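Local coordinates for protein MCG133388, isoform CRA_f (Mus musculus, PDB 4ZPO) that probably mediates calcium-dependent cell adhesion in establishing neuronal connections, seen here as its first three extracellular cadherin repeats, at residues Q59-E64 with V92-L97; P102-P107 with L183-G188; R34-S39 with V80-L85; S139-S144 with G159-E164. One frame throughout, in Å; residues are numbered along the deposited sequence.

Contact 1. Residues Q59-E64 with V92-L97; sequences QKIDRE and VEILDL. With CA (calcium ion), chain G; CA (calcium ion), chain H.
Glu-64 OE1 is held by three partners: a calcium ion at 2.6 Å (chain G), Arg-63 NE at 2.9 Å and Arg-63 NH1 at 2.7 Å. In this side-on salt bridge NH1 uses the anti lone pair, whereas NE comes from above the carboxylate plane; bends at chi2 and chi3 turn the guanidinium this way. Arg-63 NE also makes a weak hydrogen bond (3.3 Å, 128°), part of a salt bridge, to Asp-96 OD1, another chain G ligand. Asn-136, outside both segments, is the main polar partner of the Asp-96 side chain. Glu-64 OE2 binds both calcium ions; Asp-62 OD1 lies 2.4 Å from the chain H ion. Behind the charges, Arg-63 CG passes Ile-94 CG2 at 3.8 Å, the side chains running oppositely, and Ile-61 CG2 packs on that methyl at 4.1 Å. The Asp-Arg-Glu run, Asp-62 at the helix N-cap, and the ligands Asp-96 OD1 and Leu-97 backbone O, with Glu-8, Asp-99 and Asp-132, are characteristic of the calcium-bound junction between cadherin repeats.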
loop_
_atom_site.group_PDB
_atom_site.type_symbol
_atom_site.label_atom_id
_atom_site.label_comp_id
_atom_site.label_asym_id
_atom_site.label_seq_id
_atom_site.Cartn_x
_atom_site.Cartn_y
_atom_site.Cartn_z
ATOM N N GLN A 59 -22.127 -33.618 -12.157
ATOM C CA GLN A 59 -20.959 -33.236 -11.373
ATOM C C GLN A 59 -21.050 -31.765 -10.982
ATOM O O GLN A 59 -21.616 -30.958 -11.721
ATOM C CB GLN A 59 -19.672 -33.505 -12.157
ATOM C CG GLN A 59 -18.397 -33.319 -11.353
ATOM C CD GLN A 59 -17.148 -33.425 -12.205
ATOM O OE1 GLN A 59 -17.217 -33.739 -13.394
ATOM N NE2 GLN A 59 -15.995 -33.158 -11.601
ATOM N N LYS A 60 -20.500 -31.425 -9.819
ATOM C CA LYS A 60 -20.517 -30.052 -9.323
ATOM C C LYS A 60 -19.905 -29.093 -10.345
ATOM O O LYS A 60 -18.787 -29.303 -10.816
ATOM C CB LYS A 60 -19.773 -29.962 -7.990
ATOM C CG LYS A 60 -20.144 -28.757 -7.143
ATOM C CD LYS A 60 -19.541 -28.866 -5.749
ATOM C CE LYS A 60 -19.942 -27.690 -4.878
ATOM N NZ LYS A 60 -19.333 -27.769 -3.522
ATOM N N ILE A 61 -20.652 -28.048 -10.687
ATOM C CA ILE A 61 -20.257 -27.127 -11.747
ATOM C C ILE A 61 -19.651 -25.837 -11.205
ATOM O O ILE A 61 -20.245 -25.165 -10.363
ATOM C CB ILE A 61 -21.456 -26.767 -12.648
ATOM C CG1 ILE A 61 -21.998 -28.021 -13.337
ATOM C CG2 ILE A 61 -21.064 -25.718 -13.677
ATOM C CD1 ILE A 61 -23.240 -27.772 -14.165
ATOM N N ASP A 62 -18.462 -25.497 -11.696
ATOM C CA ASP A 62 -17.813 -24.243 -11.335
ATOM C C ASP A 62 -17.933 -23.246 -12.481
ATOM O O ASP A 62 -17.339 -23.438 -13.542
ATOM C CB ASP A 62 -16.343 -24.479 -10.983
ATOM C CG ASP A 62 -15.668 -23.237 -10.435
ATOM O OD1 ASP A 62 -16.371 -22.392 -9.845
ATOM O OD2 ASP A 62 -14.435 -23.111 -10.590
ATOM N N ARG A 63 -18.706 -22.186 -12.266
ATOM C CA ARG A 63 -18.971 -21.209 -13.317
ATOM C C ARG A 63 -17.709 -20.457 -13.728
ATOM O O ARG A 63 -17.563 -20.059 -14.884
ATOM C CB ARG A 63 -20.041 -20.214 -12.867
ATOM C CG ARG A 63 -20.606 -19.367 -13.997
ATOM C CD ARG A 63 -20.917 -17.957 -13.524
ATOM N NE ARG A 63 -19.713 -17.272 -13.062
ATOM C CZ ARG A 63 -18.899 -16.576 -13.849
ATOM N NH1 ARG A 63 -17.824 -15.990 -13.340
ATOM N NH2 ARG A 63 -19.159 -16.468 -15.146
ATOM N N GLU A 64 -16.804 -20.259 -12.777
ATOM C CA GLU A 64 -15.560 -19.544 -13.049
ATOM C C GLU A 64 -14.630 -20.352 -13.951
ATOM O O GLU A 64 -13.822 -19.789 -14.689
ATOM C CB GLU A 64 -14.841 -19.194 -11.741
ATOM C CG GLU A 64 -15.353 -17.933 -11.057
ATOM C CD GLU A 64 -16.777 -18.072 -10.550
ATOM O OE1 GLU A 64 -17.654 -17.306 -11.007
ATOM O OE2 GLU A 64 -17.016 -18.948 -9.692
ATOM N N VAL A 92 -28.588 -24.380 -21.027
ATOM C CA VAL A 92 -28.663 -24.285 -19.574
ATOM C C VAL A 92 -27.767 -23.165 -19.056
ATOM O O VAL A 92 -26.541 -23.249 -19.140
ATOM C CB VAL A 92 -28.262 -25.609 -18.900
ATOM C CG1 VAL A 92 -28.314 -25.469 -17.390
ATOM C CG2 VAL A 92 -29.165 -26.738 -19.369
ATOM N N GLU A 93 -28.384 -22.117 -18.519
ATOM C CA GLU A 93 -27.635 -20.983 -17.993
ATOM C C GLU A 93 -27.087 -21.286 -16.605
ATOM O O GLU A 93 -27.814 -21.756 -15.729
ATOM C CB GLU A 93 -28.510 -19.729 -17.949
ATOM C CG GLU A 93 -27.765 -18.475 -17.513
ATOM C CD GLU A 93 -28.653 -17.248 -17.472
ATOM O OE1 GLU A 93 -29.892 -17.406 -17.534
ATOM O OE2 GLU A 93 -28.113 -16.125 -17.380
ATOM N N ILE A 94 -25.801 -21.016 -16.412
ATOM C CA ILE A 94 -25.164 -21.218 -15.116
ATOM C C ILE A 94 -25.151 -19.915 -14.327
ATOM O O ILE A 94 -24.334 -19.031 -14.585
ATOM C CB ILE A 94 -23.721 -21.739 -15.265
ATOM C CG1 ILE A 94 -23.660 -22.864 -16.300
ATOM C CG2 ILE A 94 -23.185 -22.210 -13.919
ATOM C CD1 ILE A 94 -24.430 -24.104 -15.907
ATOM N N LEU A 95 -26.065 -19.798 -13.369
ATOM C CA LEU A 95 -26.185 -18.588 -12.564
ATOM C C LEU A 95 -24.970 -18.406 -11.662
ATOM O O LEU A 95 -24.511 -19.353 -11.023
ATOM C CB LEU A 95 -27.465 -18.627 -11.727
ATOM C CG LEU A 95 -28.765 -18.838 -12.509
ATOM C CD1 LEU A 95 -29.958 -18.842 -11.571
ATOM C CD2 LEU A 95 -28.926 -17.776 -13.589
ATOM N N ASP A 96 -24.453 -17.183 -11.612
ATOM C CA ASP A 96 -23.245 -16.894 -10.847
ATOM C C ASP A 96 -23.502 -16.847 -9.346
ATOM O O ASP A 96 -24.490 -16.275 -8.889
ATOM C CB ASP A 96 -22.630 -15.568 -11.303
ATOM C CG ASP A 96 -21.398 -15.190 -10.498
ATOM O OD1 ASP A 96 -20.630 -16.100 -10.116
ATOM O OD2 ASP A 96 -21.199 -13.983 -10.240
ATOM N N LEU A 97 -22.596 -17.455 -8.589
ATOM C CA LEU A 97 -22.647 -17.419 -7.135
ATOM C C LEU A 97 -21.487 -16.574 -6.617
ATOM O O LEU A 97 -20.434 -16.509 -7.249
ATOM C CB LEU A 97 -22.586 -18.836 -6.561
ATOM C CG LEU A 97 -23.238 -19.083 -5.200
ATOM C CD1 LEU A 97 -24.736 -18.836 -5.277
ATOM C CD2 LEU A 97 -22.949 -20.496 -4.719
HETATM CA CA CA G . -18.956 -17.623 -8.823
HETATM CA CA CA H . -16.811 -20.918 -7.991
#

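Contact 2. Residues P102-P107 with L183-G188; sequences PSFATP and LTAVDG. With MAN (alpha-D-mannopyranose), chain I.
Two rings of the segment 102-107, Pro-102 and Phe-104, press onto one face of strand 178-187, and the methyl of Ala-185 sits in the angle between them. Pro-102 CB, at 4.0 Å, and Phe-104 CZ, at 3.8 Å, both rest on Ala-185 CB, from directions well apart. With its CG anti to the carbonyl carbon, Phe-104 carries its ring obliquely down to the strand, so that Phe-104 CE1 meets Leu-183 CD2 at 4.1 Å and Phe-104 CE2 lies 3.8 Å from Leu-183 O. The Pro-102 ring runs on past the methyl: Pro-102 CG lies 3.5 Å from Ala-185 O, and Pro-102 CD approaches Asp-187 OD2 at 3.6 Å, the two side chains crossing at about a right angle. The Asp-187 chi1 of 57° goes with OD1 being turned to the backbone N-H groups of Gly-189 and Arg-193, and the side chain comes within about 3 Å of a bound calcium ion. Thr-184 and Val-186 point away from the loop, toward an attached mannose, with Val-186 CG1 3.4 Å from its O6. The chain entering the second cadherin repeat therefore packs against that repeat's sheet. No hydrogen bond joins the two segments, which implies that van der Waals packing carries their contact; the loop's backbone bonds go to Gln-129 and Leu-198.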
loop_
_atom_site.group_PDB
_atom_site.type_symbol
_atom_site.label_atom_id
_atom_site.label_comp_id
_atom_site.label_asym_id
_atom_site.label_seq_id
_atom_site.Cartn_x
_atom_site.Cartn_y
_atom_site.Cartn_z
ATOM N N PRO A 102 -12.055 -11.295 -3.155
ATOM C CA PRO A 102 -11.073 -10.394 -3.768
ATOM C C PRO A 102 -9.631 -10.782 -3.458
ATOM O O PRO A 102 -9.281 -10.998 -2.298
ATOM C CB PRO A 102 -11.421 -9.040 -3.150
ATOM C CG PRO A 102 -12.886 -9.124 -2.917
ATOM C CD PRO A 102 -13.152 -10.548 -2.513
ATOM N N SER A 103 -8.807 -10.866 -4.495
ATOM C CA SER A 103 -7.447 -11.368 -4.354
ATOM C C SER A 103 -6.397 -10.355 -4.803
ATOM O O SER A 103 -6.540 -9.709 -5.841
ATOM C CB SER A 103 -7.285 -12.668 -5.151
ATOM O OG SER A 103 -5.965 -13.170 -5.051
ATOM N N PHE A 104 -5.337 -10.228 -4.011
ATOM C CA PHE A 104 -4.199 -9.396 -4.382
ATOM C C PHE A 104 -3.033 -10.269 -4.827
ATOM O O PHE A 104 -2.902 -11.413 -4.389
ATOM C CB PHE A 104 -3.774 -8.499 -3.216
ATOM C CG PHE A 104 -4.672 -7.315 -3.001
ATOM C CD1 PHE A 104 -4.564 -6.194 -3.808
ATOM C CD2 PHE A 104 -5.619 -7.320 -1.991
ATOM C CE1 PHE A 104 -5.387 -5.102 -3.616
ATOM C CE2 PHE A 104 -6.445 -6.230 -1.792
ATOM C CZ PHE A 104 -6.327 -5.119 -2.606
ATOM N N ALA A 105 -2.193 -9.726 -5.703
ATOM C CA ALA A 105 -1.028 -10.449 -6.196
ATOM C C ALA A 105 -0.056 -10.748 -5.061
ATOM O O ALA A 105 0.529 -11.830 -4.999
ATOM C CB ALA A 105 -0.336 -9.655 -7.292
ATOM N N THR A 106 0.107 -9.782 -4.164
ATOM C CA THR A 106 0.995 -9.935 -3.020
ATOM C C THR A 106 0.311 -9.467 -1.738
ATOM O O THR A 106 -0.359 -8.435 -1.726
ATOM C CB THR A 106 2.312 -9.155 -3.222
ATOM O OG1 THR A 106 3.016 -9.070 -1.977
ATOM C CG2 THR A 106 2.031 -7.749 -3.735
ATOM N N PRO A 107 0.474 -10.235 -0.650
ATOM C CA PRO A 107 -0.153 -9.914 0.637
ATOM C C PRO A 107 0.394 -8.634 1.266
ATOM O O PRO A 107 -0.294 -8.010 2.072
ATOM C CB PRO A 107 0.183 -11.133 1.505
ATOM C CG PRO A 107 1.410 -11.709 0.888
ATOM C CD PRO A 107 1.258 -11.481 -0.587
ATOM N N LEU A 183 -4.951 -1.735 2.720
ATOM C CA LEU A 183 -5.813 -1.585 1.556
ATOM C C LEU A 183 -6.759 -2.774 1.453
ATOM O O LEU A 183 -6.327 -3.903 1.220
ATOM C CB LEU A 183 -4.985 -1.455 0.276
ATOM C CG LEU A 183 -5.788 -1.337 -1.021
ATOM C CD1 LEU A 183 -6.700 -0.119 -0.982
ATOM C CD2 LEU A 183 -4.862 -1.282 -2.225
ATOM N N THR A 184 -8.049 -2.514 1.632
ATOM C CA THR A 184 -9.048 -3.574 1.613
ATOM C C THR A 184 -9.936 -3.477 0.377
ATOM O O THR A 184 -10.515 -2.428 0.098
ATOM C CB THR A 184 -9.932 -3.534 2.875
ATOM O OG1 THR A 184 -9.103 -3.546 4.044
ATOM C CG2 THR A 184 -10.872 -4.731 2.911
ATOM N N ALA A 185 -10.031 -4.579 -0.360
ATOM C CA ALA A 185 -10.875 -4.645 -1.547
ATOM C C ALA A 185 -12.151 -5.421 -1.251
ATOM O O ALA A 185 -12.099 -6.531 -0.729
ATOM C CB ALA A 185 -10.125 -5.284 -2.694
ATOM N N VAL A 186 -13.296 -4.834 -1.588
ATOM C CA VAL A 186 -14.588 -5.442 -1.287
ATOM C C VAL A 186 -15.433 -5.610 -2.549
ATOM O O VAL A 186 -15.453 -4.729 -3.410
ATOM C CB VAL A 186 -15.378 -4.597 -0.262
ATOM C CG1 VAL A 186 -16.583 -5.366 0.251
ATOM C CG2 VAL A 186 -14.481 -4.185 0.894
ATOM N N ASP A 187 -16.127 -6.739 -2.659
ATOM C CA ASP A 187 -17.047 -6.948 -3.773
ATOM C C ASP A 187 -18.446 -6.467 -3.396
ATOM O O ASP A 187 -18.662 -5.975 -2.289
ATOM C CB ASP A 187 -17.071 -8.422 -4.203
ATOM C CG ASP A 187 -17.444 -9.371 -3.072
ATOM O OD1 ASP A 187 -18.472 -9.149 -2.397
ATOM O OD2 ASP A 187 -16.708 -10.359 -2.870
ATOM N N GLY A 188 -19.393 -6.611 -4.318
ATOM C CA GLY A 188 -20.745 -6.138 -4.088
ATOM C C GLY A 188 -21.759 -7.257 -3.954
ATOM O O GLY A 188 -22.817 -7.226 -4.583
HETATM C C1 MAN I . -13.233 -7.358 4.384
HETATM C C2 MAN I . -13.045 -8.226 5.643
HETATM C C3 MAN I . -14.309 -9.048 5.900
HETATM C C4 MAN I . -15.556 -8.153 5.921
HETATM C C5 MAN I . -15.643 -7.355 4.610
HETATM C C6 MAN I . -16.792 -6.367 4.600
HETATM O O2 MAN I . -12.867 -7.416 6.808
HETATM O O3 MAN I . -14.218 -9.796 7.111
HETATM O O4 MAN I . -16.721 -8.953 6.056
HETATM O O5 MAN I . -14.424 -6.603 4.423
HETATM O O6 MAN I . -16.519 -5.387 3.606
#

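Contact 3. Residues R34-S39 with V80-L85; sequences RLRLGS and VTEHPL
A salt-bridge network of Arg-34, Arg-36 and Glu-82 lies along the margin of the first cadherin repeat's sheet, where the weakly bonded strand 36-37 is the outermost strand beside 74-81. Val-80 N donates to Arg-36 O at 2.9 Å, nearly straight at 170°. From Arg-36 CB, 3.7 Å from Val-80 O, the chain leaves with CG anti to the backbone N and runs alongside Val-80. A bend at chi3 (-34°) brings Arg-36 NE to 4.2 Å from Val-80 CG1. The guanidinium then lies with one face against that methyl, Val-80 CG1 coming closest to Arg-36 NH1, at 3.5 Å. At the tip, Arg-36 NH2 forms a salt bridge with Glu-82 OE2 at 2.5 Å, the carboxylate standing 89° to the guanidinium plane. Arg-34, leaving its helix through a Schellman motif, extends its chain to the same glutamate. Arg-34 CD lies 3.4 Å from Glu-82 OE2, and Arg-34 NH1 reaches Glu-82 OE1 in a weak hydrogen bond of 3.4 Å that is part of a salt bridge.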
loop_
_atom_site.group_PDB
_atom_site.type_symbol
_atom_site.label_atom_id
_atom_site.label_comp_id
_atom_site.label_asym_id
_atom_site.label_seq_id
_atom_site.Cartn_x
_atom_site.Cartn_y
_atom_site.Cartn_z
ATOM N N ARG A 34 -35.772 -43.540 -27.440
ATOM C CA ARG A 34 -34.397 -43.522 -26.942
ATOM C C ARG A 34 -33.928 -42.129 -26.530
ATOM O O ARG A 34 -33.106 -41.517 -27.213
ATOM C CB ARG A 34 -33.448 -44.095 -27.997
ATOM C CG ARG A 34 -33.511 -45.607 -28.130
ATOM C CD ARG A 34 -32.738 -46.082 -29.350
ATOM N NE ARG A 34 -32.336 -47.481 -29.234
ATOM C CZ ARG A 34 -31.770 -48.178 -30.213
ATOM N NH1 ARG A 34 -31.546 -47.610 -31.390
ATOM N NH2 ARG A 34 -31.434 -49.446 -30.016
ATOM N N LEU A 35 -34.457 -41.633 -25.416
ATOM C CA LEU A 35 -34.041 -40.342 -24.881
ATOM C C LEU A 35 -32.560 -40.405 -24.530
ATOM O O LEU A 35 -32.091 -41.394 -23.965
ATOM C CB LEU A 35 -34.883 -39.963 -23.662
ATOM C CG LEU A 35 -34.864 -38.489 -23.261
ATOM C CD1 LEU A 35 -35.178 -37.605 -24.457
ATOM C CD2 LEU A 35 -35.853 -38.237 -22.133
ATOM N N ARG A 36 -31.823 -39.352 -24.868
ATOM C CA ARG A 36 -30.369 -39.436 -24.877
ATOM C C ARG A 36 -29.698 -38.066 -24.938
ATOM O O ARG A 36 -30.197 -37.152 -25.593
ATOM C CB ARG A 36 -29.928 -40.288 -26.071
ATOM C CG ARG A 36 -28.439 -40.535 -26.195
ATOM C CD ARG A 36 -28.066 -40.698 -27.659
ATOM N NE ARG A 36 -29.130 -41.358 -28.410
ATOM C CZ ARG A 36 -29.166 -41.453 -29.735
ATOM N NH1 ARG A 36 -28.192 -40.929 -30.467
ATOM N NH2 ARG A 36 -30.177 -42.070 -30.329
ATOM N N LEU A 37 -28.569 -37.929 -24.250
ATOM C CA LEU A 37 -27.718 -36.755 -24.413
ATOM C C LEU A 37 -26.848 -36.940 -25.649
ATOM O O LEU A 37 -26.498 -38.065 -26.002
ATOM C CB LEU A 37 -26.852 -36.523 -23.173
ATOM C CG LEU A 37 -27.545 -35.894 -21.962
ATOM C CD1 LEU A 37 -26.580 -35.777 -20.792
ATOM C CD2 LEU A 37 -28.116 -34.532 -22.325
ATOM N N GLY A 38 -26.507 -35.832 -26.303
ATOM C CA GLY A 38 -25.763 -35.862 -27.551
ATOM C C GLY A 38 -24.494 -36.694 -27.527
ATOM O O GLY A 38 -24.464 -37.811 -28.043
ATOM N N SER A 39 -23.441 -36.147 -26.930
ATOM C CA SER A 39 -22.162 -36.843 -26.865
ATOM C C SER A 39 -21.752 -37.127 -25.424
ATOM O O SER A 39 -22.453 -36.753 -24.483
ATOM C CB SER A 39 -21.074 -36.030 -27.569
ATOM O OG SER A 39 -20.929 -34.750 -26.977
ATOM N N VAL A 80 -31.051 -35.941 -28.054
ATOM C CA VAL A 80 -31.368 -36.729 -29.238
ATOM C C VAL A 80 -32.521 -37.701 -29.004
ATOM O O VAL A 80 -32.513 -38.470 -28.042
ATOM C CB VAL A 80 -30.139 -37.528 -29.715
ATOM C CG1 VAL A 80 -30.471 -38.319 -30.973
ATOM C CG2 VAL A 80 -28.966 -36.596 -29.961
ATOM N N THR A 81 -33.513 -37.654 -29.887
ATOM C CA THR A 81 -34.605 -38.620 -29.879
ATOM C C THR A 81 -34.732 -39.255 -31.260
ATOM O O THR A 81 -34.525 -38.590 -32.276
ATOM C CB THR A 81 -35.947 -37.973 -29.482
ATOM O OG1 THR A 81 -36.269 -36.927 -30.405
ATOM C CG2 THR A 81 -35.869 -37.397 -28.078
ATOM N N GLU A 82 -35.068 -40.540 -31.296
ATOM C CA GLU A 82 -35.151 -41.267 -32.559
ATOM C C GLU A 82 -36.591 -41.513 -32.997
ATOM O O GLU A 82 -37.517 -41.462 -32.186
ATOM C CB GLU A 82 -34.414 -42.603 -32.456
ATOM C CG GLU A 82 -32.922 -42.480 -32.214
ATOM C CD GLU A 82 -32.224 -43.827 -32.221
ATOM O OE1 GLU A 82 -32.714 -44.748 -32.908
ATOM O OE2 GLU A 82 -31.190 -43.967 -31.535
ATOM N N HIS A 83 -36.752 -41.784 -34.291
ATOM C CA HIS A 83 -38.043 -42.123 -34.889
ATOM C C HIS A 83 -39.140 -41.098 -34.596
ATOM O O HIS A 83 -40.006 -41.335 -33.752
ATOM C CB HIS A 83 -38.493 -43.505 -34.414
ATOM C CG HIS A 83 -37.432 -44.554 -34.516
ATOM N ND1 HIS A 83 -36.725 -45.011 -33.422
ATOM C CD2 HIS A 83 -36.951 -45.238 -35.582
ATOM C CE1 HIS A 83 -35.860 -45.928 -33.809
ATOM N NE2 HIS A 83 -35.975 -46.085 -35.116
ATOM N N PRO A 84 -39.107 -39.950 -35.295
ATOM C CA PRO A 84 -38.074 -39.592 -36.270
ATOM C C PRO A 84 -36.855 -38.972 -35.593
ATOM O O PRO A 84 -36.990 -38.346 -34.542
ATOM C CB PRO A 84 -38.778 -38.571 -37.180
ATOM C CG PRO A 84 -40.172 -38.372 -36.598
ATOM C CD PRO A 84 -40.144 -38.912 -35.208
ATOM N N LEU A 85 -35.683 -39.158 -36.189
ATOM C CA LEU A 85 -34.443 -38.635 -35.626
ATOM C C LEU A 85 -34.461 -37.109 -35.606
ATOM O O LEU A 85 -34.172 -36.460 -36.611
ATOM C CB LEU A 85 -33.238 -39.150 -36.420
ATOM C CG LEU A 85 -31.837 -38.943 -35.836
ATOM C CD1 LEU A 85 -30.963 -40.152 -36.130
ATOM C CD2 LEU A 85 -31.191 -37.681 -36.388
#

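Contact 4. Residues S139-S144 with G159-E164; sequences SFYTLS and GKLFPE
Tyr-141 sets the geometry through its first torsion: CG stands anti to the carbonyl carbon (chi1 -69°), which directs the ring from strand 138-143 across to strand 160-167. The two strand segments run nearly parallel, 10° apart and 8.3 Å between axes, with no hydrogen bond between them, so they belong to the two facing sheets of the second cadherin repeat's sandwich. Pro-163 sits over one face of the tyrosine: its CG lies 3.8 Å from the ring centroid of Tyr-141 and 10° off the normal, a CH-pi contact almost exactly centred. Leu-161 takes the edge instead, with CB 3.8 Å from Tyr-141 CE1 and near the ring plane, the two side chains sliding past each other in opposite directions. Leu-161 CG is likewise anti to the carbonyl carbon, and the extended second torsion sends Leu-161 CD1 toward Ser-139 O, 3.2 Å away. There the strand carries a classic beta bulge, Ser-139 and Phe-140 both facing Val-186. Tyr-141 OH accepts a hydrogen bond from the backbone N of Ala-128. The chemistry implies a division of labour: the aromatic ring makes apolar and CH-pi contacts between sheets, while its hydroxyl is satisfied by a loop.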
loop_
_atom_site.group_PDB
_atom_site.type_symbol
_atom_site.label_atom_id
_atom_site.label_comp_id
_atom_site.label_asym_id
_atom_site.label_seq_id
_atom_site.Cartn_x
_atom_site.Cartn_y
_atom_site.Cartn_z
ATOM N N SER A 139 -16.041 -4.275 -5.929
ATOM C CA SER A 139 -16.930 -3.119 -5.935
ATOM C C SER A 139 -16.223 -1.824 -5.540
ATOM O O SER A 139 -16.369 -0.803 -6.214
ATOM C CB SER A 139 -18.115 -3.361 -4.998
ATOM O OG SER A 139 -18.972 -2.233 -4.954
ATOM N N PHE A 140 -15.463 -1.865 -4.449
ATOM C CA PHE A 140 -14.796 -0.667 -3.948
ATOM C C PHE A 140 -13.605 -0.992 -3.050
ATOM O O PHE A 140 -13.426 -2.133 -2.621
ATOM C CB PHE A 140 -15.791 0.217 -3.187
ATOM C CG PHE A 140 -16.350 -0.421 -1.944
ATOM C CD1 PHE A 140 -17.425 -1.295 -2.019
ATOM C CD2 PHE A 140 -15.808 -0.140 -0.700
ATOM C CE1 PHE A 140 -17.941 -1.882 -0.878
ATOM C CE2 PHE A 140 -16.321 -0.723 0.444
ATOM C CZ PHE A 140 -17.389 -1.595 0.355
ATOM N N TYR A 141 -12.794 0.025 -2.770
ATOM C CA TYR A 141 -11.630 -0.119 -1.902
ATOM C C TYR A 141 -11.748 0.773 -0.668
ATOM O O TYR A 141 -12.394 1.821 -0.707
ATOM C CB TYR A 141 -10.343 0.223 -2.658
ATOM C CG TYR A 141 -9.954 -0.762 -3.738
ATOM C CD1 TYR A 141 -10.502 -0.679 -5.010
ATOM C CD2 TYR A 141 -9.020 -1.760 -3.489
ATOM C CE1 TYR A 141 -10.142 -1.572 -6.003
ATOM C CE2 TYR A 141 -8.653 -2.656 -4.474
ATOM C CZ TYR A 141 -9.218 -2.559 -5.729
ATOM O OH TYR A 141 -8.856 -3.450 -6.714
ATOM N N THR A 142 -11.118 0.353 0.426
ATOM C CA THR A 142 -11.041 1.175 1.629
ATOM C C THR A 142 -9.607 1.239 2.141
ATOM O O THR A 142 -8.846 0.280 2.009
ATOM C CB THR A 142 -11.948 0.643 2.759
ATOM O OG1 THR A 142 -11.531 -0.677 3.130
ATOM C CG2 THR A 142 -13.405 0.611 2.318
ATOM N N LEU A 143 -9.242 2.378 2.722
ATOM C CA LEU A 143 -7.923 2.548 3.316
ATOM C C LEU A 143 -8.056 2.773 4.817
ATOM O O LEU A 143 -8.911 3.543 5.259
ATOM C CB LEU A 143 -7.181 3.717 2.666
ATOM C CG LEU A 143 -5.734 3.934 3.112
ATOM C CD1 LEU A 143 -4.833 2.825 2.586
ATOM C CD2 LEU A 143 -5.231 5.299 2.671
ATOM N N SER A 144 -7.216 2.097 5.595
ATOM C CA SER A 144 -7.259 2.208 7.049
ATOM C C SER A 144 -7.031 3.651 7.488
ATOM O O SER A 144 -6.171 4.340 6.937
ATOM C CB SER A 144 -6.218 1.289 7.694
ATOM O OG SER A 144 -4.907 1.639 7.291
ATOM N N GLY A 159 -14.077 -0.676 -16.940
ATOM C CA GLY A 159 -14.799 -0.511 -15.692
ATOM C C GLY A 159 -14.104 -1.127 -14.495
ATOM O O GLY A 159 -14.641 -1.112 -13.386
ATOM N N LYS A 160 -12.913 -1.676 -14.709
ATOM C CA LYS A 160 -12.141 -2.225 -13.601
ATOM C C LYS A 160 -11.546 -1.080 -12.793
ATOM O O LYS A 160 -11.351 0.020 -13.309
ATOM C CB LYS A 160 -11.043 -3.171 -14.095
ATOM C CG LYS A 160 -9.775 -2.485 -14.571
ATOM C CD LYS A 160 -8.627 -3.481 -14.669
ATOM C CE LYS A 160 -8.353 -4.134 -13.320
ATOM N NZ LYS A 160 -7.234 -5.114 -13.384
ATOM N N LEU A 161 -11.263 -1.339 -11.522
ATOM C CA LEU A 161 -10.846 -0.286 -10.608
ATOM C C LEU A 161 -9.341 -0.283 -10.360
ATOM O O LEU A 161 -8.724 -1.337 -10.195
ATOM C CB LEU A 161 -11.591 -0.424 -9.279
ATOM C CG LEU A 161 -13.117 -0.463 -9.381
ATOM C CD1 LEU A 161 -13.730 -0.877 -8.057
ATOM C CD2 LEU A 161 -13.664 0.884 -9.833
ATOM N N PHE A 162 -8.758 0.911 -10.338
ATOM C CA PHE A 162 -7.351 1.080 -9.993
ATOM C C PHE A 162 -7.199 2.082 -8.853
ATOM O O PHE A 162 -7.374 3.285 -9.048
ATOM C CB PHE A 162 -6.542 1.532 -11.212
ATOM C CG PHE A 162 -5.907 0.400 -11.970
ATOM C CD1 PHE A 162 -6.608 -0.269 -12.962
ATOM C CD2 PHE A 162 -4.609 0.004 -11.692
ATOM C CE1 PHE A 162 -6.024 -1.309 -13.660
ATOM C CE2 PHE A 162 -4.021 -1.036 -12.387
ATOM C CZ PHE A 162 -4.730 -1.694 -13.372
ATOM N N PRO A 163 -6.884 1.581 -7.651
ATOM C CA PRO A 163 -6.713 2.421 -6.463
ATOM C C PRO A 163 -5.335 3.073 -6.400
ATOM O O PRO A 163 -4.367 2.522 -6.922
ATOM C CB PRO A 163 -6.898 1.431 -5.314
ATOM C CG PRO A 163 -6.387 0.145 -5.867
ATOM C CD PRO A 163 -6.746 0.147 -7.335
ATOM N N GLU A 164 -5.258 4.237 -5.765
ATOM C CA GLU A 164 -3.990 4.939 -5.607
ATOM C C GLU A 164 -3.982 5.767 -4.327
ATOM O O GLU A 164 -5.028 6.223 -3.864
ATOM C CB GLU A 164 -3.716 5.835 -6.818
ATOM C CG GLU A 164 -4.764 6.914 -7.045
ATOM C CD GLU A 164 -4.470 7.768 -8.261
ATOM O OE1 GLU A 164 -3.440 7.526 -8.927
ATOM O OE2 GLU A 164 -5.268 8.682 -8.553
#

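Overall arrangement
From the N terminus, contact 3 opens first, at 34-39, and contact 1 opens at 59-64 before contact 3 closes at 80-85; contact 1 then closes at 92-97. These two cross, and both reach the first repeat's sheet through neighbouring strands 74-81 and 86-95, their centres 25 Å apart: contact 3 at the sheet's edge, contact 1 at the calcium junction. Contact 2 begins only afterwards, at 102-107, and its closure at 183-188 encloses both halves of contact 4. Contacts 2 and 4 touch, since strands 138-143 and 178-187 are sheet neighbours. Contact 2 fastens the entering chain to that sheet; contact 4 joins it to the opposing one.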